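PDB 2QH5: mannose-6-phosphate isomerase from Helicobacter pylori, which probably catalyses formation of GDP-mannose and diphosphate from mannose 1-phosphate and GTP, this chain being its N-terminal nucleotidyltransferase domain. Local coordinates for residues F191-A195 with G196-D200. Numbering follows the deposited sequence.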
ATOM      1  N   PHE A 191      -4.466  -0.578  -1.716  1.00 49.69           N
ATOM      2  CA  PHE A 191      -5.273   0.641  -1.631  1.00 47.38           C
ATOM      3  C   PHE A 191      -5.134   1.475  -2.882  1.00 49.35           C
ATOM      4  O   PHE A 191      -4.066   1.511  -3.473  1.00 53.11           O
ATOM      5  CB  PHE A 191      -4.845   1.527  -0.455  1.00 45.60           C
ATOM      6  CG  PHE A 191      -5.064   0.911   0.886  1.00 47.31           C
ATOM      7  CD1 PHE A 191      -3.983   0.476   1.640  1.00 48.99           C
ATOM      8  CD2 PHE A 191      -6.346   0.752   1.395  1.00 50.15           C
ATOM      9  CE1 PHE A 191      -4.176  -0.115   2.873  1.00 44.53           C
ATOM     10  CE2 PHE A 191      -6.550   0.161   2.631  1.00 48.96           C
ATOM     11  CZ  PHE A 191      -5.464  -0.270   3.373  1.00 52.61           C
ATOM     12  N   VAL A 192      -6.213   2.152  -3.275  1.00 48.76           N
ATOM     13  CA  VAL A 192      -6.166   3.163  -4.333  1.00 42.33           C
ATOM     14  C   VAL A 192      -6.893   4.407  -3.845  1.00 39.34           C
ATOM     15  O   VAL A 192      -7.917   4.306  -3.174  1.00 41.99           O
ATOM     16  CB  VAL A 192      -6.785   2.677  -5.681  1.00 39.98           C
ATOM     17  CG1 VAL A 192      -6.623   3.741  -6.765  1.00 38.55           C
ATOM     18  CG2 VAL A 192      -6.144   1.367  -6.147  1.00 41.55           C
ATOM     19  N   PHE A 193      -6.332   5.572  -4.147  1.00 34.19           N
ATOM     20  CA  PHE A 193      -6.900   6.874  -3.798  1.00 37.03           C
ATOM     21  C   PHE A 193      -6.083   7.956  -4.472  1.00 44.74           C
ATOM     22  O   PHE A 193      -4.930   7.726  -4.840  1.00 52.49           O
ATOM     23  CB  PHE A 193      -6.936   7.142  -2.276  1.00 41.56           C
ATOM     24  CG  PHE A 193      -5.858   6.428  -1.475  1.00 46.06           C
ATOM     25  CD1 PHE A 193      -4.503   6.705  -1.666  1.00 41.58           C
ATOM     26  CD2 PHE A 193      -6.216   5.492  -0.505  1.00 49.42           C
ATOM     27  CE1 PHE A 193      -3.534   6.046  -0.925  1.00 49.10           C
ATOM     28  CE2 PHE A 193      -5.251   4.831   0.253  1.00 45.67           C
ATOM     29  CZ  PHE A 193      -3.911   5.095   0.039  1.00 46.46           C
ATOM     30  N   GLN A 194      -6.672   9.133  -4.644  1.00 40.79           N
ATOM     31  CA  GLN A 194      -5.910  10.284  -5.086  1.00 45.27           C
ATOM     32  C   GLN A 194      -5.067  10.780  -3.905  1.00 50.50           C
ATOM     33  O   GLN A 194      -5.479  10.645  -2.750  1.00 55.51           O
ATOM     34  CB  GLN A 194      -6.856  11.371  -5.578  1.00 42.01           C
ATOM     35  CG  GLN A 194      -6.179  12.532  -6.254  1.00 42.82           C
ATOM     36  CD  GLN A 194      -6.966  13.807  -6.122  1.00 47.86           C
ATOM     37  OE1 GLN A 194      -7.037  14.410  -5.042  1.00 56.69           O
ATOM     38  NE2 GLN A 194      -7.567  14.236  -7.222  1.00 43.75           N
ATOM     39  N   ALA A 195      -3.886  11.328  -4.197  1.00 50.19           N
ATOM     40  CA  ALA A 195      -2.956  11.789  -3.166  1.00 51.40           C
ATOM     41  C   ALA A 195      -3.578  12.869  -2.281  1.00 54.38           C
ATOM     42  O   ALA A 195      -3.516  12.787  -1.051  1.00 58.83           O
ATOM     43  CB  ALA A 195      -1.673  12.290  -3.801  1.00 52.79           C
ATOM     44  N   GLY A 196      -4.196  13.856  -2.922  1.00 54.49           N
ATOM     45  CA  GLY A 196      -4.859  14.966  -2.241  1.00 55.25           C
ATOM     46  C   GLY A 196      -5.975  14.588  -1.290  1.00 57.08           C
ATOM     47  O   GLY A 196      -6.000  15.067  -0.156  1.00 61.04           O
ATOM     48  N   VAL A 197      -6.902  13.741  -1.743  1.00 55.02           N
ATOM     49  CA  VAL A 197      -7.970  13.244  -0.870  1.00 53.87           C
ATOM     50  C   VAL A 197      -7.436  12.362   0.257  1.00 52.70           C
ATOM     51  O   VAL A 197      -7.929  12.443   1.391  1.00 54.08           O
ATOM     52  CB  VAL A 197      -9.163  12.567  -1.658  1.00 57.60           C
ATOM     53  CG1 VAL A 197      -8.823  12.378  -3.107  1.00 58.23           C
ATOM     54  CG2 VAL A 197      -9.634  11.243  -1.009  1.00 51.33           C
ATOM     55  N   PHE A 198      -6.423  11.544  -0.038  1.00 51.04           N
ATOM     56  CA  PHE A 198      -5.749  10.798   1.025  1.00 50.79           C
ATOM     57  C   PHE A 198      -5.201  11.739   2.105  1.00 50.66           C
ATOM     58  O   PHE A 198      -5.410  11.504   3.295  1.00 49.07           O
ATOM     59  CB  PHE A 198      -4.619   9.908   0.508  1.00 44.42           C
ATOM     60  CG  PHE A 198      -3.808   9.294   1.611  1.00 43.76           C
ATOM     61  CD1 PHE A 198      -2.642   9.897   2.057  1.00 36.94           C
ATOM     62  CD2 PHE A 198      -4.247   8.141   2.249  1.00 49.70           C
ATOM     63  CE1 PHE A 198      -1.913   9.356   3.087  1.00 36.75           C
ATOM     64  CE2 PHE A 198      -3.519   7.588   3.287  1.00 44.00           C
ATOM     65  CZ  PHE A 198      -2.351   8.196   3.713  1.00 45.26           C
ATOM     66  N   LEU A 199      -4.499  12.791   1.688  1.00 47.74           N
ATOM     67  CA  LEU A 199      -3.917  13.729   2.643  1.00 47.86           C
ATOM     68  C   LEU A 199      -4.971  14.561   3.368  1.00 51.11           C
ATOM     69  O   LEU A 199      -4.741  15.010   4.493  1.00 52.99           O
ATOM     70  CB  LEU A 199      -2.871  14.624   1.969  1.00 49.84           C
ATOM     71  CG  LEU A 199      -1.640  13.874   1.437  1.00 44.68           C
ATOM     72  CD1 LEU A 199      -0.816  14.746   0.502  1.00 37.16           C
ATOM     73  CD2 LEU A 199      -0.782  13.315   2.573  1.00 34.41           C
ATOM     74  N   ASP A 200      -6.122  14.761   2.726  1.00 54.56           N
ATOM     75  CA  ASP A 200      -7.236  15.482   3.344  1.00 52.40           C
ATOM     76  C   ASP A 200      -7.906  14.620   4.402  1.00 51.66           C
ATOM     77  O   ASP A 200      -8.238  15.100   5.486  1.00 53.21           O
ATOM     78  CB  ASP A 200      -8.258  15.906   2.294  1.00 53.93           C
ATOM     79  CG  ASP A 200      -7.790  17.087   1.465  1.00 65.66           C
ATOM     80  OD1 ASP A 200      -8.483  17.438   0.482  1.00 70.99           O
ATOM     81  OD2 ASP A 200      -6.731  17.665   1.791  1.00 74.43           O
TER
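The rings of F193 and F198 form an offset stack, their centroids 4.8 Å apart and their planes inclined by 30°. F198 CD2 lies over one face of the F193 ring, displaced toward its rim, and comes within 3.8 Å of F193 CZ. The A195 carbonyl oxygen borders the rim of the F198 ring, close to the ring plane. The two side chains run alongside each other in the same direction, F193 from the end of the strand and F198 from the first turn of the helix, where CG of F198 lies trans to N and the ring is thereby set beside F193. I94 touches both rings, while L107 packs on F193 and L250 on F198.

At the helix start, Q194 occupies the N-cap. Its chain runs out extended, and a final twist of the amide turns OE1 toward V197 N for a weak capping bond (OE1 to V197 N, 3.4 Å, 139° at the hydrogen). V197 crosses the glutamine at about a right angle, its CG1 3.3 Å from Q194 CB. Firmer backbone bonds open the helix: F198 N to Q194 O at 3.0 Å and L199 N to A195 O at 2.9 Å. L199 CG also leans on that A195 oxygen.

Strand 191-194 and helix 196-200 meet at 96°, a sharp strand-to-helix turn with a glutamine N-cap, joining the central mixed sheet to a flanking helix in the alpha/beta GT-A nucleotidyltransferase fold.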